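Side-chain contacts in 39 kDa initiator binding protein (Trichomonas vaginalis, PDB 1PP7), which binds the initiator element of core promoters in Trichomonas vaginalis through the DNA-binding domain held here, and so probably takes part in starting transcription: residues C[32-35]-C[36-40]; C[65-69]-C[70-74]; C[78-81]-C[82-86]. All blocks are in the same frame, centred on the assembly; numbering follows the deposited sequence.

How the contacts relate
Contacts 1, 2 and 3 follow one another along the chain, each at the start of a helix: 34-45, 69-76 and 80-89. All three turns are built on backbone bonds from i+4 to i, and all reach DNA, though differently. Contact 1 is buried; it meets a phosphate at its N-terminal end, while His-39 carries a zinc ion. Contact 2 is only partly buried, joins a strand to a helix, and sends one lysine to the other DNA strand. Contact 3, again buried with the DNA counted, places Asn-81 and Val-85 against bases and Asn-86 against a phosphate. Phe-34 of contact 1 packs on Leu-83 of contact 3, and Lys-69 of contact 2 packs on Leu-80 and Leu-83.

Contact 1. Residues C[32-35]-C[36-40]. With ZN (zinc ion), chain I; nucleotides of chain A.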
# COMPACT_ATOMS: atom_id res chain seq x y z
N SER C 32 -6.70 -5.57 10.27
CA SER C 32 -5.44 -5.18 10.84
C SER C 32 -4.29 -5.79 9.99
O SER C 32 -3.13 -5.40 10.19
CB SER C 32 -5.36 -5.63 12.31
OG SER C 32 -4.99 -7.01 12.45
N ARG C 33 -4.59 -6.70 9.05
CA ARG C 33 -3.53 -7.29 8.23
C ARG C 33 -3.01 -6.45 7.04
O ARG C 33 -3.72 -5.60 6.49
CB ARG C 33 -3.92 -8.69 7.80
CG ARG C 33 -4.05 -9.54 9.01
CD ARG C 33 -4.38 -10.93 8.73
NE ARG C 33 -3.23 -11.55 8.08
CZ ARG C 33 -3.09 -12.86 7.95
NH1 ARG C 33 -4.02 -13.69 8.44
NH2 ARG C 33 -2.00 -13.36 7.38
N PHE C 34 -1.76 -6.67 6.67
CA PHE C 34 -1.08 -5.93 5.59
C PHE C 34 -1.85 -5.78 4.25
O PHE C 34 -1.94 -4.70 3.70
CB PHE C 34 0.31 -6.56 5.35
CG PHE C 34 1.07 -5.93 4.24
CD1 PHE C 34 1.00 -6.46 2.94
CD2 PHE C 34 1.79 -4.76 4.46
CE1 PHE C 34 1.64 -5.84 1.88
CE2 PHE C 34 2.43 -4.14 3.37
CZ PHE C 34 2.34 -4.70 2.08
N PRO C 35 -2.43 -6.89 3.73
CA PRO C 35 -3.19 -6.82 2.47
C PRO C 35 -4.28 -5.76 2.53
O PRO C 35 -4.36 -4.95 1.59
CB PRO C 35 -3.82 -8.23 2.34
CG PRO C 35 -2.88 -9.09 3.09
CD PRO C 35 -2.51 -8.25 4.31
N ARG C 36 -5.09 -5.77 3.61
CA ARG C 36 -6.19 -4.82 3.73
C ARG C 36 -5.71 -3.44 4.07
O ARG C 36 -6.40 -2.45 3.78
CB ARG C 36 -7.24 -5.28 4.72
CG ARG C 36 -8.01 -6.48 4.23
CD ARG C 36 -9.26 -6.59 5.02
NE ARG C 36 -9.98 -7.82 4.83
CZ ARG C 36 -11.13 -8.04 5.46
NH1 ARG C 36 -11.57 -7.07 6.28
NH2 ARG C 36 -11.87 -9.15 5.23
N LYS C 37 -4.53 -3.35 4.68
CA LYS C 37 -3.97 -2.03 4.90
C LYS C 37 -3.55 -1.52 3.49
O LYS C 37 -3.87 -0.38 3.13
CB LYS C 37 -2.77 -2.07 5.84
CG LYS C 37 -3.20 -2.46 7.24
CD LYS C 37 -2.03 -2.85 8.11
CE LYS C 37 -2.25 -2.38 9.53
NZ LYS C 37 -1.30 -3.01 10.54
N LEU C 38 -2.88 -2.35 2.69
CA LEU C 38 -2.48 -1.89 1.36
C LEU C 38 -3.73 -1.51 0.61
O LEU C 38 -3.77 -0.46 -0.03
CB LEU C 38 -1.78 -2.98 0.55
CG LEU C 38 -0.38 -2.66 0.02
CD1 LEU C 38 0.01 -3.65 -1.07
CD2 LEU C 38 -0.33 -1.20 -0.46
N HIS C 39 -4.75 -2.36 0.74
CA HIS C 39 -5.98 -2.16 0.01
C HIS C 39 -6.71 -0.91 0.42
O HIS C 39 -7.20 -0.17 -0.46
CB HIS C 39 -6.89 -3.41 0.10
CG HIS C 39 -7.82 -3.55 -1.06
ND1 HIS C 39 -9.11 -3.03 -1.06
CD2 HIS C 39 -7.61 -4.01 -2.32
CE1 HIS C 39 -9.64 -3.17 -2.26
NE2 HIS C 39 -8.75 -3.76 -3.05
N MET C 40 -6.82 -0.65 1.72
CA MET C 40 -7.51 0.59 2.11
C MET C 40 -6.72 1.79 1.63
O MET C 40 -7.29 2.79 1.35
CB MET C 40 -7.63 0.73 3.61
CG MET C 40 -8.47 -0.33 4.21
SD MET C 40 -8.50 -0.18 6.03
CE MET C 40 -7.73 -1.79 6.62
ZN ZN I . -10.41 -2.68 0.49
P DC A 6 0.14 -9.88 8.40
OP1 DC A 6 -0.11 -8.41 8.28
OP2 DC A 6 -0.70 -10.87 7.64
O5' DC A 6 1.70 -10.18 8.10
C5' DC A 6 2.71 -9.16 8.19
C4' DC A 6 2.98 -8.76 9.62
O4' DC A 6 3.40 -9.92 10.37
C3' DC A 6 4.07 -7.70 9.85
O3' DC A 6 3.59 -6.59 10.59
C2' DC A 6 5.14 -8.39 10.67
C1' DC A 6 4.41 -9.55 11.31
N1 DC A 6 5.24 -10.73 11.54
C2 DC A 6 6.19 -10.70 12.56
O2 DC A 6 6.36 -9.66 13.20
N3 DC A 6 6.91 -11.81 12.82
C4 DC A 6 6.72 -12.92 12.08
N4 DC A 6 7.45 -13.98 12.37
C5 DC A 6 5.79 -12.97 11.01
C6 DC A 6 5.08 -11.86 10.78
P DA A 5 -2.24 -15.41 11.42
OP1 DA A 5 -3.70 -15.31 11.24
OP2 DA A 5 -1.44 -16.41 10.67
O5' DA A 5 -1.62 -13.98 11.11
C5' DA A 5 -2.00 -12.85 11.89
C4' DA A 5 -0.97 -11.76 11.70
O4' DA A 5 0.15 -12.02 12.57
C3' DA A 5 -0.38 -11.67 10.28
O3' DA A 5 -0.09 -10.30 9.95
C2' DA A 5 0.91 -12.46 10.43
C1' DA A 5 1.32 -12.04 11.82
N9 DA A 5 2.30 -12.87 12.53
C8 DA A 5 2.74 -14.14 12.23
N7 DA A 5 3.70 -14.57 13.02
C5 DA A 5 3.89 -13.53 13.92
C6 DA A 5 4.80 -13.36 14.98
N6 DA A 5 5.66 -14.33 15.37
N1 DA A 5 4.79 -12.16 15.63
C2 DA A 5 3.88 -11.22 15.25
N3 DA A 5 2.95 -11.28 14.29
C4 DA A 5 3.02 -12.47 13.64
O HOH W 1 -10.99 -0.45 0.70
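The ring of Phe-34 meets Leu-38 obliquely, its CZ lying 4.0 Å from Leu-38 CG, and the two side chains run side by side in the same direction. The second flat group, the Arg-33 guanidinium, is turned to the DNA: O5' of DA5 of chain A lies 3.5 Å above one face, offset toward the rim, and OP2 of DC6 of chain A sits at the edge, close to the plane. OP2 of DC6 of chain A accepts from both Arg-33 NE (2.7 Å) and Arg-33 NH2 (2.8 Å); the bend at chi3 (68°) swings the group to it. The second non-bridging oxygen, OP1 of DC6 of chain A, is 2.9 Å from Phe-34 N in a nearly straight bond (167°), which places the phosphate at the N-terminus of helix 34-45, whose dipole would probably favour it. Arg-33 is the N-cap residue. This helix belongs to the core of a helix-turn-helix domain, where Phe-34 also packs on Leu-83 and Leu-87 of helix 80-89 and on Met-76. Beside the turn, Lys-37 NZ donates to Ser-32 O at 3.0 Å, tilted 24° from the carbonyl plane, and also bonds to Arg-24 O. Further on, the backbone N of His-39 bonds to Pro-35 O, while His-39 ND1 holds the zinc ion at 2.1 Å and NE2 bonds to Thr-111 O, an outer partner that would fix the ring's rotation.

Contact 2. Residues C[65-69]-C[70-74]; sequences FKMKK and KNVAL. With nucleotides of chain B.
Where strand 65-67 hands over to helix 69-76, the chain turns at the N-cap residue Lys-68, and Lys-68 O accepts from amides of the helix's first turn. Val-72 N lies 3.0 Å from Lys-68 O with a nearly straight N-H (168°), whereas the bond from Asn-71 N to the same oxygen is weak, bent to 125°. One residue later Ala-73 N reaches Lys-69 O at 2.7 Å. Side chains close the inner side of the turn: Val-72 CG2 is 4.1 Å from Met-67 CB, and the sulfur joins in, since Met-67 SD is also 4.1 Å from Val-72 CG2. The two chains cross at about a right angle. A chi1 of 78°, with the bend at chi3, accompanies the placing of Met-67 SD beside Val-72 CG2, while Val-72 directs CG2 back toward the turn, 3.3 Å from Lys-68 O. By its place just before the DNA-contacting helix 80-89, helix 69-76 is probably the first helix of the helix-turn-helix, and strand 65-67 lies in a sheet consistent with a winged-helix-like domain, beside strands 57-59 and 102-106. Leu-57 packs on both Met-67 and Val-72. Lys-69 leaves the turn for the DNA. Its chain bends at chi3, and Lys-69 NZ makes a weak bond of 3.0 Å to OP2 of DA3 of chain B; Asn-84 OD1 is a further partner. The carbons nearer the backbone lie on Leu-80 and Leu-83.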
# COMPACT_ATOMS: atom_id res chain seq x y z
N PHE C 65 -1.24 -2.72 -9.76
CA PHE C 65 -0.98 -1.41 -9.17
C PHE C 65 0.52 -1.19 -9.23
O PHE C 65 1.30 -2.13 -9.43
CB PHE C 65 -1.47 -1.31 -7.69
CG PHE C 65 -0.83 -2.30 -6.71
CD1 PHE C 65 -1.36 -3.60 -6.55
CD2 PHE C 65 0.21 -1.89 -5.87
CE1 PHE C 65 -0.88 -4.47 -5.57
CE2 PHE C 65 0.71 -2.75 -4.87
CZ PHE C 65 0.16 -4.05 -4.72
N LYS C 66 0.92 0.06 -9.09
CA LYS C 66 2.31 0.39 -9.11
C LYS C 66 2.49 1.14 -7.85
O LYS C 66 1.52 1.70 -7.33
CB LYS C 66 2.66 1.27 -10.30
CG LYS C 66 1.80 2.55 -10.45
CD LYS C 66 2.52 3.46 -11.46
CE LYS C 66 1.57 4.40 -12.23
NZ LYS C 66 2.31 5.51 -13.01
N MET C 67 3.73 1.18 -7.35
CA MET C 67 3.98 1.89 -6.13
C MET C 67 5.44 2.24 -6.04
O MET C 67 6.25 1.72 -6.81
CB MET C 67 3.58 1.02 -4.90
CG MET C 67 4.56 -0.09 -4.51
SD MET C 67 4.02 -0.96 -2.94
CE MET C 67 3.66 -2.54 -3.51
N LYS C 68 5.76 3.16 -5.12
CA LYS C 68 7.12 3.52 -4.81
C LYS C 68 7.28 2.91 -3.39
O LYS C 68 6.82 3.47 -2.40
CB LYS C 68 7.27 5.04 -4.80
CG LYS C 68 7.28 5.65 -6.19
CD LYS C 68 7.93 7.02 -6.18
CE LYS C 68 7.96 7.62 -7.60
NZ LYS C 68 8.85 8.82 -7.82
N LYS C 69 7.89 1.74 -3.28
CA LYS C 69 7.99 1.11 -1.95
C LYS C 69 8.61 2.01 -0.90
O LYS C 69 8.16 2.04 0.24
CB LYS C 69 8.75 -0.21 -2.04
CG LYS C 69 8.04 -1.16 -2.94
CD LYS C 69 8.58 -2.53 -2.87
CE LYS C 69 9.84 -2.64 -3.72
NZ LYS C 69 10.58 -3.87 -3.31
N LYS C 70 9.63 2.75 -1.29
CA LYS C 70 10.28 3.64 -0.37
C LYS C 70 9.25 4.54 0.38
O LYS C 70 9.32 4.65 1.59
CB LYS C 70 11.32 4.47 -1.15
CG LYS C 70 12.35 5.15 -0.28
CD LYS C 70 13.70 5.18 -0.98
CE LYS C 70 14.74 5.95 -0.17
NZ LYS C 70 16.09 6.04 -0.87
N ASN C 71 8.28 5.13 -0.35
CA ASN C 71 7.25 6.00 0.25
C ASN C 71 6.15 5.22 0.97
O ASN C 71 5.63 5.64 2.00
CB ASN C 71 6.62 6.88 -0.83
CG ASN C 71 7.56 8.03 -1.31
OD1 ASN C 71 8.75 8.06 -0.98
ND2 ASN C 71 7.02 8.96 -2.09
N VAL C 72 5.78 4.09 0.39
CA VAL C 72 4.77 3.26 0.97
C VAL C 72 5.23 2.68 2.31
O VAL C 72 4.44 2.57 3.25
CB VAL C 72 4.44 2.16 0.02
CG1 VAL C 72 3.55 1.12 0.72
CG2 VAL C 72 3.78 2.77 -1.20
N ALA C 73 6.50 2.31 2.40
CA ALA C 73 6.98 1.79 3.65
C ALA C 73 6.85 2.94 4.64
O ALA C 73 6.42 2.71 5.75
CB ALA C 73 8.40 1.35 3.55
N LEU C 74 7.16 4.18 4.26
CA LEU C 74 7.07 5.30 5.21
C LEU C 74 5.69 5.53 5.76
O LEU C 74 5.48 5.41 6.98
CB LEU C 74 7.54 6.63 4.62
CG LEU C 74 9.04 6.74 4.38
CD1 LEU C 74 9.37 8.00 3.57
CD2 LEU C 74 9.73 6.76 5.68
P DA B 3 13.24 -3.60 -6.06
OP1 DA B 3 12.47 -3.99 -7.29
OP2 DA B 3 12.67 -2.66 -5.07
O5' DA B 3 13.60 -4.92 -5.27
C5' DA B 3 13.84 -6.13 -5.97
C4' DA B 3 14.26 -7.20 -5.00
O4' DA B 3 15.50 -6.86 -4.33
C3' DA B 3 13.26 -7.53 -3.87
O3' DA B 3 13.39 -8.92 -3.74
C2' DA B 3 13.92 -6.90 -2.66
C1' DA B 3 15.36 -7.21 -2.97
N9 DA B 3 16.39 -6.52 -2.18
C8 DA B 3 16.41 -5.24 -1.68
N7 DA B 3 17.49 -4.96 -0.96
C5 DA B 3 18.22 -6.14 -1.00
C6 DA B 3 19.45 -6.51 -0.41
N6 DA B 3 20.19 -5.68 0.35
N1 DA B 3 19.90 -7.78 -0.62
C2 DA B 3 19.15 -8.60 -1.39
N3 DA B 3 17.98 -8.37 -2.00
C4 DA B 3 17.56 -7.10 -1.76

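Contact 3. Residues C[78-81]-C[82-86]; sequences IKLN and TLNVN. With nucleotides of chain A.
One water is gripped by two asparagine amides a turn apart: it accepts from Asn-84 ND2 at 2.7 Å and, over a longer bond, from Asn-81 ND2 at 3.3 Å, while Asn-84 OD1 bonds to Lys-69. The oxygen of the Asn-81 amide faces the DNA, where N4 of DC9 of chain A donates to Asn-81 OD1 at 2.9 Å with an N-H angle of 157°. Asn-81 ND2 has a further partner in O4 of a thymine base, so this amide meets a base donor with its oxygen and a base acceptor with its nitrogen. Asn-81 CG lies opposite its backbone N (chi1 169°), beside the carbonyl carbon, with OD1 at the cytosine. Both base groups belong to the major-groove edge, and helix 80-89 is accordingly the recognition helix of the helix-turn-helix. Val-85 adds an apolar touch, its CG1 lying 3.6 Å from the methyl carbon C7 of DT7 of chain A. The phosphate of that nucleotide is held as well, by Asn-86 ND2 at 2.9 Å from OP2 of DT7 of chain A. Ile-78 approaches Asn-86 from the opposite direction, with CD1 4.0 Å from Asn-86 ND2, and Ile-78 CD1 is also 4.1 Å from Leu-83 CG. On the side turned to the protein, Leu-80 CD2 rests 4.2 Å from Leu-83 CD1, and Leu-83 continues inward onto Val-72 and Ala-73 of helix 69-76.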
# COMPACT_ATOMS: atom_id res chain seq x y z
N ILE C 78 6.87 1.13 8.36
CA ILE C 78 7.70 -0.07 8.40
C ILE C 78 8.91 0.15 7.55
O ILE C 78 8.87 0.91 6.59
CB ILE C 78 6.90 -1.35 7.93
CG1 ILE C 78 6.48 -1.21 6.45
CG2 ILE C 78 5.67 -1.56 8.89
CD1 ILE C 78 5.46 -2.23 5.94
N LYS C 79 10.01 -0.47 7.93
CA LYS C 79 11.24 -0.34 7.13
C LYS C 79 11.02 -0.88 5.69
O LYS C 79 10.16 -1.73 5.48
CB LYS C 79 12.37 -1.17 7.77
CG LYS C 79 12.57 -1.01 9.24
CD LYS C 79 13.59 0.07 9.55
CE LYS C 79 12.95 1.47 9.53
NZ LYS C 79 12.17 1.80 10.79
N LEU C 80 11.81 -0.42 4.73
CA LEU C 80 11.71 -0.94 3.35
C LEU C 80 11.75 -2.47 3.33
O LEU C 80 10.95 -3.16 2.64
CB LEU C 80 12.89 -0.53 2.50
CG LEU C 80 12.41 0.04 1.18
CD1 LEU C 80 13.46 -0.26 0.14
CD2 LEU C 80 11.01 -0.55 0.80
N ASN C 81 12.74 -2.97 4.06
CA ASN C 81 12.95 -4.38 4.16
C ASN C 81 11.70 -5.10 4.67
O ASN C 81 11.32 -6.14 4.13
CB ASN C 81 14.18 -4.71 5.01
CG ASN C 81 14.28 -6.19 5.35
OD1 ASN C 81 13.81 -6.63 6.42
ND2 ASN C 81 14.83 -6.97 4.43
N THR C 82 11.00 -4.58 5.65
CA THR C 82 9.87 -5.37 6.04
C THR C 82 8.77 -5.24 4.99
O THR C 82 8.00 -6.18 4.79
CB THR C 82 9.50 -5.05 7.52
OG1 THR C 82 8.09 -5.14 7.75
CG2 THR C 82 10.03 -3.73 7.89
N LEU C 83 8.74 -4.13 4.24
CA LEU C 83 7.71 -4.02 3.21
C LEU C 83 7.92 -5.20 2.23
O LEU C 83 6.94 -5.91 1.92
CB LEU C 83 7.81 -2.73 2.42
CG LEU C 83 6.53 -2.05 1.94
CD1 LEU C 83 6.90 -1.21 0.76
CD2 LEU C 83 5.43 -3.00 1.56
N ASN C 84 9.18 -5.38 1.77
CA ASN C 84 9.52 -6.45 0.82
C ASN C 84 9.19 -7.79 1.43
O ASN C 84 8.63 -8.65 0.76
CB ASN C 84 11.01 -6.52 0.45
CG ASN C 84 11.55 -5.23 -0.21
OD1 ASN C 84 10.84 -4.54 -0.97
ND2 ASN C 84 12.85 -4.94 0.04
N VAL C 85 9.56 -8.00 2.69
CA VAL C 85 9.28 -9.27 3.31
C VAL C 85 7.73 -9.55 3.28
O VAL C 85 7.29 -10.67 2.96
CB VAL C 85 9.87 -9.28 4.75
CG1 VAL C 85 9.18 -10.31 5.60
CG2 VAL C 85 11.38 -9.62 4.69
N ASN C 86 6.91 -8.54 3.61
CA ASN C 86 5.46 -8.69 3.59
C ASN C 86 4.90 -8.98 2.17
O ASN C 86 3.95 -9.81 2.03
CB ASN C 86 4.78 -7.44 4.16
CG ASN C 86 4.92 -7.30 5.68
OD1 ASN C 86 5.33 -8.25 6.41
ND2 ASN C 86 4.60 -6.11 6.17
P DT A 8 9.98 -2.44 11.46
OP1 DT A 8 9.75 -1.21 12.25
OP2 DT A 8 9.78 -2.40 10.00
O5' DT A 8 11.40 -3.06 11.72
C5' DT A 8 11.67 -3.49 13.04
C4' DT A 8 13.03 -4.11 13.14
O4' DT A 8 12.89 -5.50 12.86
C3' DT A 8 14.07 -3.57 12.17
O3' DT A 8 15.21 -3.14 12.90
C2' DT A 8 14.43 -4.76 11.32
C1' DT A 8 13.99 -5.94 12.13
N1 DT A 8 13.55 -7.13 11.36
C2 DT A 8 14.09 -8.37 11.71
O2 DT A 8 14.82 -8.53 12.64
N3 DT A 8 13.69 -9.42 10.92
C4 DT A 8 12.77 -9.38 9.90
O4 DT A 8 12.46 -10.43 9.32
C5 DT A 8 12.21 -8.05 9.61
C7 DT A 8 11.19 -7.91 8.52
C6 DT A 8 12.65 -7.01 10.34
P DT A 7 4.24 -5.16 10.32
OP1 DT A 7 3.52 -4.16 11.18
OP2 DT A 7 4.39 -4.95 8.85
O5' DT A 7 5.71 -5.31 10.90
C5' DT A 7 5.93 -5.13 12.29
C4' DT A 7 7.40 -5.20 12.60
O4' DT A 7 7.83 -6.58 12.69
C3' DT A 7 8.32 -4.51 11.59
O3' DT A 7 9.11 -3.54 12.28
C2' DT A 7 9.16 -5.64 11.04
C1' DT A 7 9.12 -6.67 12.16
N1 DT A 7 9.35 -8.06 11.76
C2 DT A 7 10.24 -8.79 12.52
O2 DT A 7 10.82 -8.29 13.47
N3 DT A 7 10.43 -10.11 12.11
C4 DT A 7 9.82 -10.74 11.02
O4 DT A 7 10.08 -11.94 10.76
C5 DT A 7 8.89 -9.89 10.26
C7 DT A 7 8.17 -10.47 9.08
C6 DT A 7 8.71 -8.62 10.66
P DC A 9 16.31 -2.17 12.19
OP1 DC A 9 16.49 -1.00 13.10
OP2 DC A 9 16.00 -1.93 10.75
O5' DC A 9 17.59 -3.12 12.29
C5' DC A 9 17.75 -3.99 13.41
C4' DC A 9 18.79 -5.05 13.10
O4' DC A 9 18.19 -6.23 12.51
C3' DC A 9 19.92 -4.61 12.16
O3' DC A 9 21.19 -5.09 12.65
C2' DC A 9 19.54 -5.28 10.84
C1' DC A 9 18.86 -6.57 11.30
N1 DC A 9 17.85 -7.12 10.36
C2 DC A 9 17.83 -8.52 10.14
O2 DC A 9 18.62 -9.23 10.73
N3 DC A 9 16.92 -9.04 9.27
C4 DC A 9 16.06 -8.24 8.66
N4 DC A 9 15.20 -8.81 7.81
C5 DC A 9 16.04 -6.82 8.87
C6 DC A 9 16.96 -6.31 9.72
O HOH W 2 15.03 -5.70 1.44